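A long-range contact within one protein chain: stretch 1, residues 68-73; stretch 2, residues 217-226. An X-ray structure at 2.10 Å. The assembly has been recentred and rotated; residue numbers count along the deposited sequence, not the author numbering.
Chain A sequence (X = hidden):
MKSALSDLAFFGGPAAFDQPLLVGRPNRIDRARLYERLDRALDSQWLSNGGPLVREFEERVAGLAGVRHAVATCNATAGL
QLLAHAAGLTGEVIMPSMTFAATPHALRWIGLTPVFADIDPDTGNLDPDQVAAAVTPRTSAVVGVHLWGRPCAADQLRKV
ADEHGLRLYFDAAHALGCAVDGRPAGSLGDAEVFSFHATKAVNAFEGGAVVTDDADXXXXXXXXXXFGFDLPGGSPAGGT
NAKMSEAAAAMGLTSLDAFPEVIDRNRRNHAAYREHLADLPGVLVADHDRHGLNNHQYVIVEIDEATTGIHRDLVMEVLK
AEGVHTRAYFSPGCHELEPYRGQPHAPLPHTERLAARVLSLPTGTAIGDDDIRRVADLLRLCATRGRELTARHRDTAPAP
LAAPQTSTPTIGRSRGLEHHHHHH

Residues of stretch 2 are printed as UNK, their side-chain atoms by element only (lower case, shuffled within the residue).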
ATOM      1  N   ARG A  68      12.923 -19.492   4.339  1.00 27.60           N
ATOM      2  CA  ARG A  68      11.675 -20.239   4.468  1.00 28.32           C
ATOM      3  C   ARG A  68      10.427 -19.428   4.351  1.00 33.65           C
ATOM      4  O   ARG A  68       9.410 -19.953   3.896  1.00 31.25           O
ATOM      5  CB  ARG A  68      11.579 -20.965   5.789  1.00 27.86           C
ATOM      6  CG  ARG A  68      12.709 -21.959   5.950  1.00 47.45           C
ATOM      7  CD  ARG A  68      12.923 -22.445   7.384  1.00 68.22           C
ATOM      8  NE  ARG A  68      14.320 -22.824   7.580  1.00 89.40           N
ATOM      9  CZ  ARG A  68      15.099 -22.318   8.521  1.00 71.37           C
ATOM     10  NH1 ARG A  68      14.637 -21.419   9.384  1.00 58.36           N
ATOM     11  NH2 ARG A  68      16.365 -22.725   8.599  1.00 74.93           N
ATOM     12  N   HIS A  69      10.493 -18.166   4.775  1.00 31.22           N
ATOM     13  CA  HIS A  69       9.290 -17.368   4.722  1.00 28.66           C
ATOM     14  C   HIS A  69       9.337 -16.058   3.954  1.00 27.96           C
ATOM     15  O   HIS A  69      10.356 -15.394   3.875  1.00 26.26           O
ATOM     16  CB  HIS A  69       8.818 -17.093   6.173  1.00 30.18           C
ATOM     17  CG  HIS A  69       9.206 -18.158   7.168  1.00 35.75           C
ATOM     18  ND1 HIS A  69       8.310 -19.133   7.585  1.00 33.26           N
ATOM     19  CD2 HIS A  69      10.392 -18.381   7.823  1.00 39.02           C
ATOM     20  CE1 HIS A  69       8.955 -19.912   8.462  1.00 29.03           C
ATOM     21  NE2 HIS A  69      10.208 -19.495   8.621  1.00 32.99           N
ATOM     22  N   ALA A  70       8.157 -15.693   3.427  1.00 30.37           N
ATOM     23  CA  ALA A  70       7.896 -14.463   2.690  1.00 26.78           C
ATOM     24  C   ALA A  70       6.461 -14.015   2.831  1.00 28.36           C
ATOM     25  O   ALA A  70       5.536 -14.807   2.704  1.00 27.16           O
ATOM     26  CB  ALA A  70       8.143 -14.604   1.207  1.00 28.97           C
ATOM     27  N   VAL A  71       6.282 -12.729   3.080  1.00 23.68           N
ATOM     28  CA  VAL A  71       4.967 -12.123   3.193  1.00 20.68           C
ATOM     29  C   VAL A  71       4.925 -11.097   2.054  1.00 26.10           C
ATOM     30  O   VAL A  71       5.755 -10.191   2.061  1.00 17.16           O
ATOM     31  CB  VAL A  71       4.808 -11.420   4.546  1.00 22.84           C
ATOM     32  CG1 VAL A  71       3.478 -10.717   4.667  1.00 15.77           C
ATOM     33  CG2 VAL A  71       5.020 -12.379   5.719  1.00 22.18           C
ATOM     34  N   ALA A  72       4.007 -11.257   1.084  1.00 21.13           N
ATOM     35  CA  ALA A  72       3.806 -10.396  -0.073  1.00 18.34           C
ATOM     36  C   ALA A  72       3.154  -9.071   0.369  1.00 24.21           C
ATOM     37  O   ALA A  72       2.250  -9.071   1.205  1.00 23.66           O
ATOM     38  CB  ALA A  72       3.002 -11.145  -1.145  1.00 18.98           C
ATOM     39  N   THR A  73       3.621  -7.922  -0.152  1.00 19.46           N
ATOM     40  CA  THR A  73       3.062  -6.648   0.278  1.00 16.70           C
ATOM     41  C   THR A  73       2.649  -5.770  -0.890  1.00 20.94           C
ATOM     42  O   THR A  73       2.961  -6.049  -2.047  1.00 17.23           O
ATOM     43  CB  THR A  73       4.101  -5.897   1.196  1.00 16.06           C
ATOM     44  OG1 THR A  73       5.285  -5.584   0.492  1.00 20.23           O
ATOM     45  CG2 THR A  73       4.495  -6.641   2.484  1.00 13.68           C
ATOM     46  N   UNK A 217       8.960 -14.002  13.573  1.00 27.17           N
ATOM     47  CA  UNK A 217       9.015 -12.680  12.983  1.00 29.19           C
ATOM     48  C   UNK A 217       8.072 -12.595  11.811  1.00 22.69           C
ATOM     49  O   UNK A 217       7.351 -11.608  11.638  1.00 27.36           O
ATOM     50  c   UNK A 217      11.923 -10.883  11.255  1.00 28.81           C
ATOM     51  c   UNK A 217      10.260  -9.916  12.896  1.00 27.33           C
ATOM     52  c   UNK A 217      10.539 -11.022  11.867  1.00 30.59           C
ATOM     53  c   UNK A 217      10.441 -12.388  12.501  1.00 28.62           C
ATOM     54  N   UNK A 218       8.104 -13.659  11.019  1.00 20.85           N
ATOM     55  CA  UNK A 218       7.254 -13.772   9.845  1.00 25.35           C
ATOM     56  C   UNK A 218       5.746 -13.713  10.187  1.00 32.26           C
ATOM     57  O   UNK A 218       4.939 -13.103   9.473  1.00 24.95           O
ATOM     58  c   UNK A 218       7.617 -15.011   9.033  1.00 23.57           C
ATOM     59  N   UNK A 219       5.364 -14.341  11.295  1.00 23.33           N
ATOM     60  CA  UNK A 219       3.984 -14.373  11.710  1.00 18.65           C
ATOM     61  C   UNK A 219       3.533 -13.006  12.122  1.00 26.54           C
ATOM     62  O   UNK A 219       2.397 -12.626  11.828  1.00 27.92           O
ATOM     63  c   UNK A 219       3.862 -15.247  12.923  1.00 21.50           C
ATOM     64  N   UNK A 220       4.414 -12.281  12.826  1.00 23.30           N
ATOM     65  CA  UNK A 220       4.077 -10.923  13.276  1.00 27.50           C
ATOM     66  C   UNK A 220       3.839  -9.972  12.099  1.00 23.87           C
ATOM     67  O   UNK A 220       2.907  -9.167  12.103  1.00 26.08           O
ATOM     68  n   UNK A 220       4.571  -7.587  18.144  1.00 73.96           N
ATOM     69  c   UNK A 220       5.274 -11.001  15.513  1.00 20.88           C
ATOM     70  c   UNK A 220       5.129 -10.292  14.185  1.00 18.66           C
ATOM     71  n   UNK A 220       4.379  -9.901  18.400  1.00 25.31           N
ATOM     72  n   UNK A 220       5.824  -8.968  16.823  1.00 34.10           N
ATOM     73  c   UNK A 220       6.285 -10.284  16.380  1.00 33.58           C
ATOM     74  c   UNK A 220       4.925  -8.828  17.788  1.00 68.70           C
ATOM     75  N   UNK A 221       4.722 -10.072  11.100  1.00 19.98           N
ATOM     76  CA  UNK A 221       4.611  -9.237   9.918  1.00 22.91           C
ATOM     77  C   UNK A 221       3.306  -9.540   9.201  1.00 26.02           C
ATOM     78  O   UNK A 221       2.542  -8.679   8.748  1.00 22.78           O
ATOM     79  c   UNK A 221       8.299  -9.389   9.286  1.00 24.36           C
ATOM     80  c   UNK A 221       5.556  -8.974   7.577  1.00 18.07           C
ATOM     81  c   UNK A 221       6.978  -8.747   9.658  1.00 35.50           C
ATOM     82  c   UNK A 221       5.803  -9.477   9.016  1.00 24.71           C
ATOM     83  N   UNK A 222       3.044 -10.821   9.098  1.00 24.66           N
ATOM     84  CA  UNK A 222       1.830 -11.197   8.430  1.00 21.21           C
ATOM     85  C   UNK A 222       0.633 -10.606   9.171  1.00 25.90           C
ATOM     86  O   UNK A 222      -0.220  -9.910   8.627  1.00 21.46           O
ATOM     87  n   UNK A 222       3.755 -15.652   4.887  1.00 33.15           N
ATOM     88  c   UNK A 222       0.851 -14.596   6.870  1.00 19.44           C
ATOM     89  c   UNK A 222       0.843 -13.107   7.143  1.00 26.89           C
ATOM     90  n   UNK A 222       2.029 -14.335   4.185  1.00 41.90           N
ATOM     91  c   UNK A 222       2.613 -15.036   5.153  1.00 48.10           C
ATOM     92  c   UNK A 222       1.775 -12.706   8.267  1.00 25.93           C
ATOM     93  n   UNK A 222       2.110 -15.157   6.383  1.00 32.93           N
ATOM     94  N   UNK A 223       0.565 -10.849  10.460  1.00 27.22           N
ATOM     95  CA  UNK A 223      -0.559 -10.315  11.192  1.00 24.12           C
ATOM     96  C   UNK A 223      -0.641  -8.799  11.109  1.00 29.85           C
ATOM     97  O   UNK A 223      -1.717  -8.259  10.878  1.00 31.40           O
ATOM     98  c   UNK A 223      -0.593 -10.835  12.628  1.00 26.30           C
ATOM     99  N   UNK A 224       0.484  -8.105  11.298  1.00 20.64           N
ATOM    100  CA  UNK A 224       0.457  -6.644  11.243  1.00 27.49           C
ATOM    101  C   UNK A 224       0.043  -6.097   9.865  1.00 24.79           C
ATOM    102  O   UNK A 224      -0.490  -4.993   9.742  1.00 22.45           O
ATOM    103  c   UNK A 224       3.644  -5.708  13.322  1.00 20.72           C
ATOM    104  c   UNK A 224       2.195  -6.139  13.111  1.00 30.44           C
ATOM    105  c   UNK A 224       1.258  -5.284  13.965  1.00 23.01           C
ATOM    106  c   UNK A 224       1.836  -6.060  11.632  1.00 30.81           C
ATOM    107  N   UNK A 225       0.307  -6.860   8.808  1.00 17.58           N
ATOM    108  CA  UNK A 225      -0.045  -6.372   7.493  1.00 20.58           C
ATOM    109  C   UNK A 225      -1.520  -6.482   7.227  1.00 24.66           C
ATOM    110  O   UNK A 225      -2.038  -6.007   6.215  1.00 24.73           O
ATOM    111  n   UNK A 225      -0.378  -9.043   5.975  1.00 25.97           N
ATOM    112  c   UNK A 225       0.880  -6.878   6.377  1.00 19.99           C
ATOM    113  c   UNK A 225       0.334  -7.955   5.485  1.00 25.36           C
ATOM    114  n   UNK A 225      -0.228  -9.284   3.820  1.00 23.93           N
ATOM    115  c   UNK A 225       0.441  -8.111   4.130  1.00 24.19           C
ATOM    116  c   UNK A 225      -0.713  -9.816   4.933  1.00 20.80           C
ATOM    117  N   UNK A 226      -2.173  -7.109   8.204  1.00 22.48           N
ATOM    118  CA  UNK A 226      -3.620  -7.322   8.170  1.00 27.91           C
ATOM    119  C   UNK A 226      -4.330  -6.876   9.446  1.00 25.79           C
ATOM    120  O   UNK A 226      -4.946  -7.657  10.182  1.00 23.40           O
ATOM    121  n   UNK A 226      -6.038 -10.029   8.277  1.00 37.67           N
ATOM    122  c   UNK A 226      -5.599  -8.942   7.645  1.00 60.24           C
ATOM    123  c   UNK A 226      -4.088  -8.726   7.711  1.00 32.89           C
ATOM    124  o   UNK A 226      -6.357  -8.193   6.995  1.00 35.11           O
TER
HETATM  125  O   HOH W   1      -0.584  -9.948   1.282  1.00 26.55           O

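Residues 69-73 form a strand, and a helix runs along it at 16° between their N-to-C directions, with the axes 8.6 Å apart at closest approach. Position 217 carries four carbons forked at the second, and they stay out of reach of the strand; this is Leu 217. Position 218 has a single side-chain carbon. It points toward the strand and lies 3.7 Å, CB to CB, from His 69, where little room remains between the backbones: the two CA atoms, of His 69 and position 218, are 6.6 Å apart. One carbon makes it Ala 218. Position 219 also has one carbon, directed away from the strand, and is Ala 219. At position 220 three carbons and a nitrogen lead to a carbon bearing two more nitrogens, a guanidinium well out of reach of the strand; this is Arg 220.

Position 221 has four carbons, forked at the first, with one arm two carbons long. The branching at CB identifies Ile 221, whose CG2 packs 3.9 Å from Val 71 CG2. Position 222 repeats the pattern of position 220, three carbons and then a guanidinium of one carbon and three nitrogens. Its CB points sideways, but the end of the chain comes back to the strand, placing a terminal nitrogen 2.9 Å from Ala 70 O. This is Arg 222, and NH2 donates a hydrogen bond to that carbonyl at an N-H...O angle of 151°. Ala 70 O lies near the guanidinium plane, as suits an in-plane N-H donor, while Val 71 CG2 sits over one face, 3.6 Å from Arg 222 NH2.

Position 223 has one carbon and is Ala 223; position 224 has four, forked at the second, and is Leu 224. Neither reaches the strand. Position 225 has one carbon followed by a five-membered ring of three carbons and two nitrogens, and is His 225. Val 71 CG1 lies 4.0 Å from the ring centroid and only 10° off its normal, a CH-pi contact. ND1 of His 225 donates to Arg 222 O at 2.8 Å, fixing the ring against its own helix. Position 226 has two side-chain carbons, the second carrying one oxygen and one nitrogen, a short amide; this is Asn 226, which makes no contact here.

The contact centres on Val 71, whose methyls meet Ile 221, the Arg 222 guanidinium and the His 225 ring. Polar links lie beside this apolar packing: the Arg 222 hydrogen bond to Ala 70, and a water that donates to Ala 72 O (3.0 Å from the water O) and hydrogen-bonds His 225 NE2 (2.6 Å from the water O).

Stretch 2, residues 217-226: LAARIRALHN
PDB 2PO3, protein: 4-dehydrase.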